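Local coordinates for ribulose bisphosphate carboxylase (Hyperthermus butylicus DSM 5456, PDB 6HUN), which probably catalyses, as a type III Rubisco, the Mg(2+)-dependent carboxylation of ribulose 1,5-bisphosphate to two molecules of 3-phosphoglycerate, at residues V160-L164 against N263-M267; R169-V175 against I199-D205; F377-S381 against D399-Q403; L384-L389 against M402-G407; I433-E437 against L449-Y454. All coordinates share one frame. Where two conformers were deposited one is given. Residue numbers count along the deposited sequence, not the author numbering.

Following the chain, helix 156-164 comes first: contact 1 joins it to strand 265-269 and closes a loop of 98 residues. Nested inside that loop, contact 2 pairs strands 171-174 and 201-203 across helix 184-196. Contact 3 opens later, pairing strands 377-380 and 401-403. Contact 4 starts within its loop and ends on the same stretch, sharing M402 and Q403. Because I171 and A173 of contact 2 bond to the backbone of M402, contacts 2 and 3 meet where the eight-stranded barrel closes. Contact 5, last in series, lies about 12 Å from contact 4 (centre to centre) and touches it through H385, G387 and G407.

Contact 1 (V160-L164 against N263-M267); sequences VREIL and NKFIM
This is a buried apolar contact between a helix end and a barrel strand: the last turn of helix 156-164, which immediately precedes the first strand of the catalytic barrel, faces the start of strand 265-269. Residues 160-164 are helical, with L164 N bonded to V160 O at 3.0 Å. K264 (phi/psi -111/4) belongs to the turn that leads into extended F265-M267. The short helix and strand axes stay 12.7 Å apart, their N-to-C directions 124° from each other, so side chains fill the gap; the nearest CA atoms are those of I163 and K264, at 7.5 Å. F265, with chi1 m and chi2 -97°, sends its ring to the helix. V160 CG1 lies at the ring edge, 4.1 Å from F265 CE1, while I163 CG2 is 3.7 Å from F265 CE2 and L164 CD1 4.2 Å from F265 CZ. In this TIM barrel F265 opens its strand, and around it the helix also touches L201, A291 and F377 on other strands, so the helix plugs the N-terminal mouth of the barrel, opposite the end that carries the active site. At the margin I163 CG2 (chi1 m) packs 3.9 Å from K264 CB. The K264 side chain folds through three successive m torsions and its NZ forms a salt bridge with D289, while R161, out of reach of 263-267, forms a salt bridge with D399.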
# COMPACT_ATOMS: atom_id res chain seq x y z
N VAL A 160 9.28 10.61 -23.44
CA VAL A 160 8.30 9.71 -24.03
C VAL A 160 7.92 10.21 -25.42
O VAL A 160 7.77 9.42 -26.37
CB VAL A 160 7.06 9.63 -23.14
CG1 VAL A 160 5.88 8.93 -23.85
CG2 VAL A 160 7.49 8.96 -21.70
N ARG A 161 7.73 11.51 -25.56
CA ARG A 161 7.44 12.02 -26.92
C ARG A 161 8.57 11.65 -27.87
O ARG A 161 8.35 11.44 -29.08
CB ARG A 161 7.22 13.52 -26.89
CG ARG A 161 5.93 13.98 -26.22
CD ARG A 161 5.72 15.46 -26.45
NE ARG A 161 4.37 15.87 -26.06
CZ ARG A 161 3.24 15.56 -26.70
NH1 ARG A 161 3.26 14.83 -27.81
NH2 ARG A 161 2.09 15.96 -26.20
N GLU A 162 9.80 11.67 -27.38
CA GLU A 162 10.90 11.41 -28.30
C GLU A 162 10.96 9.93 -28.64
O GLU A 162 11.24 9.58 -29.79
CB GLU A 162 12.22 11.89 -27.73
CG GLU A 162 12.29 13.41 -27.64
CD GLU A 162 13.28 13.87 -26.57
OE1 GLU A 162 13.96 14.90 -26.79
OE2 GLU A 162 13.37 13.20 -25.51
N ILE A 163 10.71 9.06 -27.66
CA ILE A 163 10.56 7.62 -27.92
C ILE A 163 9.54 7.35 -29.04
O ILE A 163 9.79 6.58 -29.98
CB ILE A 163 10.16 6.89 -26.63
CG1 ILE A 163 11.34 6.77 -25.67
CG2 ILE A 163 9.53 5.52 -26.97
CD1 ILE A 163 10.85 6.39 -24.21
N LEU A 164 8.38 7.97 -28.96
CA LEU A 164 7.33 7.69 -29.92
C LEU A 164 7.44 8.55 -31.20
O LEU A 164 6.70 8.30 -32.16
CB LEU A 164 5.97 7.89 -29.26
CG LEU A 164 5.74 6.81 -28.18
CD1 LEU A 164 4.49 7.04 -27.38
CD2 LEU A 164 5.71 5.38 -28.76
N ASN A 263 11.43 -3.12 -26.51
CA ASN A 263 10.31 -2.29 -26.07
C ASN A 263 10.82 -1.27 -25.05
O ASN A 263 11.79 -1.53 -24.32
CB ASN A 263 9.19 -3.14 -25.45
CG ASN A 263 7.91 -2.35 -25.18
OD1 ASN A 263 7.29 -1.85 -26.11
ND2 ASN A 263 7.49 -2.26 -23.89
N LYS A 264 10.17 -0.10 -24.99
CA LYS A 264 10.69 1.03 -24.25
C LYS A 264 9.87 1.35 -23.01
O LYS A 264 10.19 2.32 -22.30
CB LYS A 264 10.77 2.27 -25.12
CG LYS A 264 11.77 2.07 -26.32
CD LYS A 264 13.16 1.91 -25.73
CE LYS A 264 13.85 3.28 -25.57
NZ LYS A 264 15.22 3.19 -24.98
N PHE A 265 8.87 0.54 -22.71
CA PHE A 265 7.94 0.85 -21.62
C PHE A 265 7.72 -0.38 -20.74
O PHE A 265 7.63 -1.51 -21.24
CB PHE A 265 6.58 1.28 -22.15
CG PHE A 265 6.61 2.50 -23.01
CD1 PHE A 265 6.32 3.75 -22.44
CD2 PHE A 265 6.91 2.41 -24.37
CE1 PHE A 265 6.33 4.89 -23.18
CE2 PHE A 265 6.89 3.59 -25.17
CZ PHE A 265 6.60 4.83 -24.53
N ILE A 266 7.54 -0.13 -19.42
CA ILE A 266 7.00 -1.12 -18.49
C ILE A 266 5.88 -0.44 -17.73
O ILE A 266 5.88 0.78 -17.56
CB ILE A 266 8.09 -1.69 -17.52
CG1 ILE A 266 8.78 -0.53 -16.79
CG2 ILE A 266 9.08 -2.53 -18.38
CD1 ILE A 266 9.80 -0.93 -15.60
N MET A 267 4.91 -1.23 -17.27
CA MET A 267 3.87 -0.77 -16.37
C MET A 267 4.00 -1.49 -15.05
O MET A 267 4.26 -2.70 -15.03
CB MET A 267 2.48 -1.03 -16.99
CG MET A 267 1.32 -0.76 -16.06
SD MET A 267 -0.10 -1.07 -17.18
CE MET A 267 -1.30 -1.78 -16.08

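Contact 2 (R169-V175 against I199-D205); sequences RPILATV and IDLVKDD
At the apolar centre A173 CB lies 4.1 Å from L201 CB on the inward face of the barrel, where I171 CG2 meets L201 CD1 at 3.8 Å. Beyond the other face, L172 CB lies 3.8 Å from I199 CD1, under helix 415-431. V175 CG2 packs 3.7 Å from K203 CD. The backbones run parallel, with strand axes 4.8 Å apart and crossing at -33°; A173 bridges L201 (CA-CA 4.6 Å) and T174 bridges V202. L201 N to L172 O (3.1 Å), T174 N to L201 O (3.1 Å) and K203 N to T174 O (3.0 Å) make the ladder; L172 O also accepts D200 N (3.2 Å). These are the first two strands of the TIM barrel, joined by a beta-alpha-beta crossover through helix 184-196. At the N-terminal edge D200, chi1 m, receives L172 N on OD2 (2.8 Å), and R169 clamps it through NH1 to D200 OD2 (3.0 Å) and NH2 to D200 OD1 (2.9 Å). At the C-terminal edge K203 extends all-trans through chi3 to within about 3 Å of a bound calcium ion, and its uncarboxylated NZ bonds to Q403. K203, once carbamylated, and D205 are predicted magnesium ligands; D205 OD2 pairs with K179.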
# COMPACT_ATOMS: atom_id res chain seq x y z
N ARG A 169 0.74 16.40 -30.41
CA ARG A 169 -0.59 15.91 -30.09
C ARG A 169 -0.59 15.05 -28.83
O ARG A 169 0.47 14.62 -28.38
CB ARG A 169 -1.16 15.11 -31.27
CG ARG A 169 -0.43 13.83 -31.57
CD ARG A 169 -1.27 12.98 -32.47
NE ARG A 169 -0.54 11.87 -33.06
CZ ARG A 169 -0.39 10.69 -32.46
NH1 ARG A 169 -0.90 10.49 -31.24
NH2 ARG A 169 0.28 9.73 -33.08
N PRO A 170 -1.76 14.81 -28.23
CA PRO A 170 -1.84 13.81 -27.16
C PRO A 170 -1.48 12.42 -27.66
O PRO A 170 -1.73 12.06 -28.81
CB PRO A 170 -3.31 13.86 -26.71
CG PRO A 170 -3.87 15.12 -27.25
CD PRO A 170 -3.08 15.49 -28.48
N ILE A 171 -0.93 11.61 -26.77
CA ILE A 171 -0.64 10.23 -27.14
C ILE A 171 -1.86 9.37 -26.81
O ILE A 171 -2.53 9.60 -25.80
CB ILE A 171 0.64 9.79 -26.40
CG1 ILE A 171 1.84 10.59 -26.95
CG2 ILE A 171 0.83 8.27 -26.45
CD1 ILE A 171 3.12 10.30 -26.18
N LEU A 172 -2.10 8.33 -27.60
CA LEU A 172 -3.27 7.47 -27.44
C LEU A 172 -2.88 6.06 -26.99
O LEU A 172 -1.93 5.47 -27.51
CB LEU A 172 -4.04 7.38 -28.75
CG LEU A 172 -4.37 8.80 -29.26
CD1 LEU A 172 -4.77 8.76 -30.73
CD2 LEU A 172 -5.41 9.47 -28.39
N ALA A 173 -3.66 5.51 -26.06
CA ALA A 173 -3.45 4.16 -25.54
C ALA A 173 -4.77 3.39 -25.51
O ALA A 173 -5.84 3.99 -25.36
CB ALA A 173 -2.85 4.23 -24.13
N THR A 174 -4.71 2.07 -25.67
CA THR A 174 -5.89 1.20 -25.60
C THR A 174 -5.56 -0.08 -24.83
O THR A 174 -4.57 -0.74 -25.16
CB THR A 174 -6.40 0.79 -26.98
OG1 THR A 174 -6.92 1.94 -27.63
CG2 THR A 174 -7.53 -0.26 -26.87
N VAL A 175 -6.41 -0.43 -23.88
CA VAL A 175 -6.46 -1.77 -23.27
C VAL A 175 -7.45 -2.66 -24.03
O VAL A 175 -8.61 -2.28 -24.26
CB VAL A 175 -6.87 -1.67 -21.79
CG1 VAL A 175 -6.87 -3.07 -21.12
CG2 VAL A 175 -5.99 -0.69 -21.07
N ILE A 199 -3.45 3.81 -33.02
CA ILE A 199 -3.16 3.92 -31.58
C ILE A 199 -1.65 3.76 -31.39
O ILE A 199 -0.98 3.09 -32.19
CB ILE A 199 -4.00 2.93 -30.77
CG1 ILE A 199 -5.49 3.26 -30.89
CG2 ILE A 199 -3.58 2.90 -29.25
CD1 ILE A 199 -5.80 4.72 -30.83
N ASP A 200 -1.10 4.47 -30.41
CA ASP A 200 0.34 4.56 -30.21
C ASP A 200 0.83 3.49 -29.24
O ASP A 200 1.92 2.96 -29.43
CB ASP A 200 0.74 5.94 -29.68
CG ASP A 200 0.14 7.08 -30.50
OD1 ASP A 200 0.44 7.17 -31.74
OD2 ASP A 200 -0.65 7.85 -29.90
N LEU A 201 0.03 3.18 -28.23
CA LEU A 201 0.43 2.28 -27.14
C LEU A 201 -0.67 1.26 -26.91
O LEU A 201 -1.84 1.62 -26.80
CB LEU A 201 0.71 3.04 -25.85
CG LEU A 201 1.80 4.09 -25.90
CD1 LEU A 201 1.64 4.96 -24.68
CD2 LEU A 201 3.18 3.44 -25.88
N VAL A 202 -0.29 -0.03 -26.85
CA VAL A 202 -1.21 -1.05 -26.38
C VAL A 202 -0.88 -1.29 -24.91
O VAL A 202 0.28 -1.24 -24.51
CB VAL A 202 -1.12 -2.33 -27.23
CG1 VAL A 202 0.30 -2.73 -27.43
CG2 VAL A 202 -1.93 -3.47 -26.60
N LYS A 203 -1.90 -1.42 -24.09
CA LYS A 203 -1.69 -1.41 -22.64
C LYS A 203 -2.28 -2.65 -22.02
O LYS A 203 -3.46 -2.96 -22.24
CB LYS A 203 -2.33 -0.17 -22.03
CG LYS A 203 -2.14 0.10 -20.52
CD LYS A 203 -2.97 1.37 -20.25
CE LYS A 203 -2.91 1.82 -18.81
NZ LYS A 203 -4.21 1.72 -18.06
N ASP A 204 -1.50 -3.32 -21.17
CA ASP A 204 -2.05 -4.42 -20.41
C ASP A 204 -3.02 -3.88 -19.39
O ASP A 204 -2.85 -2.77 -18.87
CB ASP A 204 -0.93 -5.14 -19.64
CG ASP A 204 -0.17 -6.13 -20.47
OD1 ASP A 204 -0.55 -6.45 -21.67
OD2 ASP A 204 0.85 -6.58 -19.90
N ASP A 205 -3.99 -4.69 -19.00
CA ASP A 205 -4.77 -4.20 -17.87
C ASP A 205 -4.04 -4.47 -16.56
O ASP A 205 -3.05 -5.20 -16.51
CB ASP A 205 -6.17 -4.80 -17.88
CG ASP A 205 -7.24 -3.82 -17.37
OD1 ASP A 205 -7.23 -2.64 -17.77
OD2 ASP A 205 -8.07 -4.24 -16.56

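Contact 3 (F377-S381 against D399-Q403); sequences FPVAS and DIIMQ
Strands 377-380 and 401-403, the seventh and eighth of the TIM barrel, linked by a beta-alpha-beta crossover through helix 389-396, pair in parallel with axes 4.7 Å apart and crossing at -21°. V379 bridges I401 (CA-CA 4.7 Å) and A380 bridges M402 (4.9 Å). Three nearly straight bonds carry the ladder: I401 N to P378 O at 2.9 Å, A380 N to I401 O at 2.8 Å and Q403 N to A380 O at 2.8 Å. P378 has no amide hydrogen to give, and its CD sits 3.3 Å from D399 O, which R352 satisfies. M402 directs its N and O to strand 171-174, closing the barrel. Inside it, F377 (chi1 -102°, between wells) receives I401 CG1 over a ring face, a CH-pi contact of 4.2 Å to the centroid, and F377 CB touches I401 CD1 at 3.6 Å. V379 CG2 adds 4.0 Å to I401 CB. The polar side chains look elsewhere: D399 OD1 to R161, S381 OG to H328, Q403 OE1 to K203. With the backbone groups shared between this ladder and the neighbouring barrel strands, S381 and Q403, CB atoms 3.8 Å apart, sit at the ladder's C-terminal end, where both are predicted to bind substrate.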
# COMPACT_ATOMS: atom_id res chain seq x y z
N PHE A 377 3.48 12.52 -17.63
CA PHE A 377 2.26 12.52 -18.49
C PHE A 377 1.03 12.17 -17.67
O PHE A 377 0.91 11.03 -17.20
CB PHE A 377 2.38 11.48 -19.61
CG PHE A 377 2.73 12.04 -20.96
CD1 PHE A 377 1.92 13.04 -21.59
CD2 PHE A 377 3.84 11.57 -21.63
CE1 PHE A 377 2.23 13.55 -22.86
CE2 PHE A 377 4.17 12.08 -22.88
CZ PHE A 377 3.40 13.07 -23.49
N PRO A 378 0.05 13.05 -17.53
CA PRO A 378 -1.22 12.65 -16.95
C PRO A 378 -1.92 11.75 -17.95
O PRO A 378 -1.84 11.96 -19.17
CB PRO A 378 -2.00 13.97 -16.78
CG PRO A 378 -1.03 15.04 -17.02
CD PRO A 378 0.12 14.49 -17.86
N VAL A 379 -2.63 10.77 -17.42
CA VAL A 379 -3.41 9.85 -18.23
C VAL A 379 -4.89 10.13 -17.99
O VAL A 379 -5.34 10.19 -16.84
CB VAL A 379 -3.05 8.40 -17.89
CG1 VAL A 379 -3.99 7.44 -18.62
CG2 VAL A 379 -1.54 8.19 -18.18
N ALA A 380 -5.62 10.35 -19.08
CA ALA A 380 -7.07 10.56 -18.99
C ALA A 380 -7.80 9.32 -19.48
O ALA A 380 -7.37 8.67 -20.45
CB ALA A 380 -7.47 11.78 -19.82
N SER A 381 -8.90 8.99 -18.84
CA SER A 381 -9.62 7.78 -19.22
C SER A 381 -11.01 7.90 -18.64
O SER A 381 -11.27 8.72 -17.77
CB SER A 381 -8.93 6.53 -18.68
OG SER A 381 -9.45 6.27 -17.39
N ASP A 399 -0.63 17.83 -23.53
CA ASP A 399 0.37 16.93 -22.95
C ASP A 399 -0.31 15.93 -22.01
O ASP A 399 -0.20 16.00 -20.77
CB ASP A 399 1.47 17.73 -22.25
CG ASP A 399 2.51 18.27 -23.21
OD1 ASP A 399 2.56 17.81 -24.38
OD2 ASP A 399 3.28 19.16 -22.79
N ILE A 400 -1.02 14.97 -22.63
CA ILE A 400 -1.74 13.92 -21.93
C ILE A 400 -1.63 12.64 -22.74
O ILE A 400 -1.42 12.66 -23.95
CB ILE A 400 -3.25 14.23 -21.72
CG1 ILE A 400 -3.95 14.39 -23.09
CG2 ILE A 400 -3.41 15.49 -20.93
CD1 ILE A 400 -5.44 14.75 -22.97
N ILE A 401 -1.88 11.53 -22.07
CA ILE A 401 -2.17 10.26 -22.71
C ILE A 401 -3.66 10.00 -22.53
O ILE A 401 -4.18 10.08 -21.42
CB ILE A 401 -1.32 9.13 -22.11
CG1 ILE A 401 0.16 9.44 -22.28
CG2 ILE A 401 -1.75 7.80 -22.75
CD1 ILE A 401 1.03 8.56 -21.32
N MET A 402 -4.39 9.79 -23.64
CA MET A 402 -5.78 9.40 -23.54
C MET A 402 -5.95 7.91 -23.74
O MET A 402 -5.46 7.34 -24.71
CB MET A 402 -6.63 10.16 -24.57
CG MET A 402 -6.06 11.51 -24.81
SD MET A 402 -7.21 12.61 -25.82
CE MET A 402 -8.44 12.82 -24.59
N GLN A 403 -6.64 7.28 -22.81
CA GLN A 403 -6.98 5.89 -22.99
C GLN A 403 -8.34 5.80 -23.66
O GLN A 403 -9.33 6.33 -23.14
CB GLN A 403 -6.94 5.20 -21.63
CG GLN A 403 -6.96 3.74 -21.70
CD GLN A 403 -6.84 3.18 -20.30
OE1 GLN A 403 -5.93 3.55 -19.59
NE2 GLN A 403 -7.79 2.35 -19.88

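Contact 4 (L384-L389 against M402-G407); sequences LHPGTL and MQVGGG
L384, chi1 m, lies across the end of strand 401-403: its CD1 is 3.6 Å from Q403 O and 4.2 Å from M402 CE, and its CB is 4.2 Å from V404 CG1. The loop following the seventh TIM-barrel strand here packs on the turn from the eighth strand into short helix 405-409, with V404 at the N-cap position. Q403-G406 are predicted to bind substrate, and the N terminus of the helix, with its run of glycines, is consistent with the phosphate site of Rubisco. CA atoms of L384 and V404 are 5.5 Å apart, those of H385 and G407 4.4 Å. P386-T388 have helical angles, L389 N bonding to P386 O at 3.1 Å, and L389 (chi1 m) points to the strand, placing CD2 3.7 Å from M402 CE and 4.0 Å from V404 CG1. H385 ND1 nears G407 CA at 3.8 Å; a CB there would crowd L384 O. One water bridges the pair, accepting from L384 N (3.0 Å) and donating to Q403 O (2.6 Å).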
# COMPACT_ATOMS: atom_id res chain seq x y z
N LEU A 384 -13.96 7.48 -23.03
CA LEU A 384 -13.72 8.53 -24.02
C LEU A 384 -13.98 8.01 -25.43
O LEU A 384 -13.34 7.06 -25.87
CB LEU A 384 -12.30 9.06 -23.93
CG LEU A 384 -11.86 9.50 -22.53
CD1 LEU A 384 -10.36 9.70 -22.49
CD2 LEU A 384 -12.58 10.76 -22.13
N HIS A 385 -14.84 8.71 -26.16
CA HIS A 385 -15.20 8.45 -27.55
C HIS A 385 -14.67 9.58 -28.41
O HIS A 385 -14.34 10.64 -27.90
CB HIS A 385 -16.73 8.35 -27.68
CG HIS A 385 -17.31 7.23 -26.89
ND1 HIS A 385 -17.32 5.93 -27.35
CD2 HIS A 385 -17.81 7.19 -25.64
CE1 HIS A 385 -17.87 5.15 -26.44
NE2 HIS A 385 -18.16 5.89 -25.38
N PRO A 386 -14.57 9.38 -29.73
CA PRO A 386 -14.06 10.49 -30.57
C PRO A 386 -14.77 11.83 -30.33
O PRO A 386 -14.09 12.85 -30.20
CB PRO A 386 -14.26 9.95 -31.99
CG PRO A 386 -14.01 8.45 -31.80
CD PRO A 386 -14.68 8.12 -30.49
N GLY A 387 -16.09 11.83 -30.14
CA GLY A 387 -16.80 13.09 -29.97
C GLY A 387 -16.33 13.93 -28.80
O GLY A 387 -16.26 15.16 -28.89
N THR A 388 -15.99 13.27 -27.69
CA THR A 388 -15.56 13.92 -26.45
C THR A 388 -14.10 14.38 -26.46
O THR A 388 -13.71 15.12 -25.55
CB THR A 388 -15.69 12.96 -25.24
OG1 THR A 388 -14.51 12.14 -25.15
CG2 THR A 388 -16.88 12.05 -25.34
N LEU A 389 -13.27 13.92 -27.42
CA LEU A 389 -11.82 14.09 -27.24
C LEU A 389 -11.41 15.55 -27.30
O LEU A 389 -10.62 15.99 -26.45
CB LEU A 389 -11.06 13.27 -28.28
CG LEU A 389 -11.18 11.75 -28.20
CD1 LEU A 389 -10.15 11.12 -29.11
CD2 LEU A 389 -11.00 11.22 -26.74
N MET A 402 -4.39 9.79 -23.64
CA MET A 402 -5.78 9.40 -23.54
C MET A 402 -5.95 7.91 -23.74
O MET A 402 -5.46 7.34 -24.71
CB MET A 402 -6.63 10.16 -24.57
CG MET A 402 -6.06 11.51 -24.81
SD MET A 402 -7.21 12.61 -25.82
CE MET A 402 -8.44 12.82 -24.59
N GLN A 403 -6.64 7.28 -22.81
CA GLN A 403 -6.98 5.89 -22.99
C GLN A 403 -8.34 5.80 -23.66
O GLN A 403 -9.33 6.33 -23.14
CB GLN A 403 -6.94 5.20 -21.63
CG GLN A 403 -6.96 3.74 -21.70
CD GLN A 403 -6.84 3.18 -20.30
OE1 GLN A 403 -5.93 3.55 -19.59
NE2 GLN A 403 -7.79 2.35 -19.88
N VAL A 404 -8.38 5.19 -24.83
CA VAL A 404 -9.57 5.35 -25.65
C VAL A 404 -10.05 3.99 -26.10
O VAL A 404 -10.44 3.81 -27.26
CB VAL A 404 -9.34 6.27 -26.89
CG1 VAL A 404 -9.18 7.71 -26.48
CG2 VAL A 404 -8.14 5.80 -27.76
N GLY A 405 -10.13 3.07 -25.15
CA GLY A 405 -10.57 1.71 -25.40
C GLY A 405 -11.93 1.50 -26.02
O GLY A 405 -12.01 0.90 -27.10
N GLY A 406 -13.00 1.95 -25.36
CA GLY A 406 -14.33 1.74 -25.88
C GLY A 406 -14.51 2.38 -27.25
O GLY A 406 -15.01 1.75 -28.18
N GLY A 407 -14.05 3.63 -27.40
CA GLY A 407 -14.14 4.32 -28.67
C GLY A 407 -13.48 3.57 -29.81
O GLY A 407 -13.90 3.70 -30.97
O HOH W 1 -11.53 6.20 -21.81

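Contact 5 (I433-E437 against L449-Y454); sequences ISLDE and LEKWGY
L435 has the most surface covered here, followed by Y454 and L449, and the three side chains form one small cluster. L435 (chi1 m, chi2 t), in the first turn of helix 435-438, points at the other segment: its CD1 lies 3.7 Å from L449 CD2 and 3.8 Å from Y454 CE1, while its CB is 3.5 Å from Y454 OH. L449, also m,t, faces back from helix 443-452. The nearest CA atoms, those of D436 and L449, are 8.2 Å apart. S434 takes the N-cap position of the first helix without a side-chain capping bond. These two short helices follow helix 415-431, the last helix of the TIM barrel, and build the C-terminal extension on the outside of the barrel, where L435 and L449 also rest on G387. G453 is the first residue to leave helical angles, and its positive phi of 67° turns the chain; G453 N makes a weak bond of 2.9 Å to L449 O. That turn brings Y454 (chi1 m, chi2 -77°) back alongside L435, and at the exposed edge of the cluster its OH donates a hydrogen bond of 2.7 Å to D436 OD1. Both D436 and Y454 also touch a crystal neighbour.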
# COMPACT_ATOMS: atom_id res chain seq x y z
N ILE A 433 -10.57 22.64 -35.88
CA ILE A 433 -11.71 22.46 -36.78
C ILE A 433 -12.85 21.83 -35.99
O ILE A 433 -12.63 20.91 -35.19
CB ILE A 433 -11.34 21.57 -37.98
CG1 ILE A 433 -10.15 22.13 -38.72
CG2 ILE A 433 -12.52 21.42 -38.91
CD1 ILE A 433 -9.88 21.42 -40.03
N SER A 434 -14.06 22.33 -36.20
CA SER A 434 -15.23 21.73 -35.58
C SER A 434 -15.36 20.29 -36.01
O SER A 434 -15.02 19.92 -37.15
CB SER A 434 -16.52 22.50 -35.96
OG SER A 434 -16.44 23.82 -35.48
N LEU A 435 -15.83 19.45 -35.09
CA LEU A 435 -15.94 18.03 -35.39
C LEU A 435 -16.95 17.78 -36.49
O LEU A 435 -16.72 16.93 -37.36
CB LEU A 435 -16.32 17.25 -34.15
CG LEU A 435 -15.23 16.77 -33.19
CD1 LEU A 435 -15.90 15.75 -32.34
CD2 LEU A 435 -13.99 16.18 -33.88
N ASP A 436 -18.10 18.47 -36.43
CA ASP A 436 -19.11 18.34 -37.49
C ASP A 436 -18.50 18.63 -38.87
O ASP A 436 -18.66 17.85 -39.81
CB ASP A 436 -20.30 19.25 -37.18
CG ASP A 436 -21.18 18.70 -36.03
OD1 ASP A 436 -21.02 17.51 -35.69
OD2 ASP A 436 -22.03 19.44 -35.48
N GLU A 437 -17.70 19.70 -38.97
CA GLU A 437 -17.06 20.04 -40.24
C GLU A 437 -16.02 18.99 -40.64
O GLU A 437 -15.94 18.58 -41.80
CB GLU A 437 -16.41 21.42 -40.12
CG GLU A 437 -15.73 21.93 -41.37
CD GLU A 437 -15.13 23.32 -41.15
OE1 GLU A 437 -14.20 23.70 -41.88
OE2 GLU A 437 -15.60 24.04 -40.23
N LEU A 449 -19.16 9.81 -34.66
CA LEU A 449 -20.09 10.84 -34.21
C LEU A 449 -21.54 10.36 -34.34
O LEU A 449 -22.36 10.61 -33.45
CB LEU A 449 -19.86 12.14 -34.98
CG LEU A 449 -18.59 12.93 -34.65
CD1 LEU A 449 -18.54 14.23 -35.45
CD2 LEU A 449 -18.47 13.20 -33.15
N GLU A 450 -21.84 9.63 -35.42
CA GLU A 450 -23.13 8.96 -35.55
C GLU A 450 -23.44 8.10 -34.32
O GLU A 450 -24.47 8.27 -33.66
CB GLU A 450 -23.14 8.12 -36.84
CG GLU A 450 -24.15 6.95 -36.91
CD GLU A 450 -23.48 5.57 -36.62
OE1 GLU A 450 -23.88 4.90 -35.63
OE2 GLU A 450 -22.56 5.16 -37.38
N LYS A 451 -22.52 7.18 -33.99
CA LYS A 451 -22.79 6.15 -32.99
C LYS A 451 -22.82 6.71 -31.57
O LYS A 451 -23.76 6.44 -30.81
CB LYS A 451 -21.74 5.04 -33.09
CG LYS A 451 -21.99 3.87 -32.17
CD LYS A 451 -20.85 2.89 -32.24
CE LYS A 451 -21.36 1.47 -32.44
NZ LYS A 451 -21.00 0.63 -31.26
N TRP A 452 -21.79 7.46 -31.17
CA TRP A 452 -21.69 7.90 -29.79
C TRP A 452 -21.90 9.39 -29.59
O TRP A 452 -22.14 9.81 -28.46
CB TRP A 452 -20.32 7.55 -29.21
CG TRP A 452 -19.97 6.09 -29.13
CD1 TRP A 452 -20.53 5.15 -28.31
CD2 TRP A 452 -18.94 5.42 -29.87
NE1 TRP A 452 -19.92 3.93 -28.50
CE2 TRP A 452 -18.94 4.07 -29.45
CE3 TRP A 452 -18.02 5.82 -30.85
CZ2 TRP A 452 -18.06 3.12 -29.97
CZ3 TRP A 452 -17.15 4.87 -31.38
CH2 TRP A 452 -17.17 3.54 -30.93
N GLY A 453 -21.77 10.20 -30.64
CA GLY A 453 -22.08 11.61 -30.50
C GLY A 453 -21.10 12.32 -29.59
O GLY A 453 -19.88 12.09 -29.62
N TYR A 454 -21.64 13.19 -28.75
CA TYR A 454 -20.83 14.12 -27.97
C TYR A 454 -20.80 13.81 -26.47
O TYR A 454 -20.27 14.63 -25.72
CB TYR A 454 -21.32 15.55 -28.20
CG TYR A 454 -20.95 16.05 -29.56
CD1 TYR A 454 -19.65 16.46 -29.82
CD2 TYR A 454 -21.88 16.08 -30.62
CE1 TYR A 454 -19.26 16.90 -31.05
CE2 TYR A 454 -21.48 16.52 -31.88
CZ TYR A 454 -20.16 16.93 -32.08
OH TYR A 454 -19.70 17.38 -33.29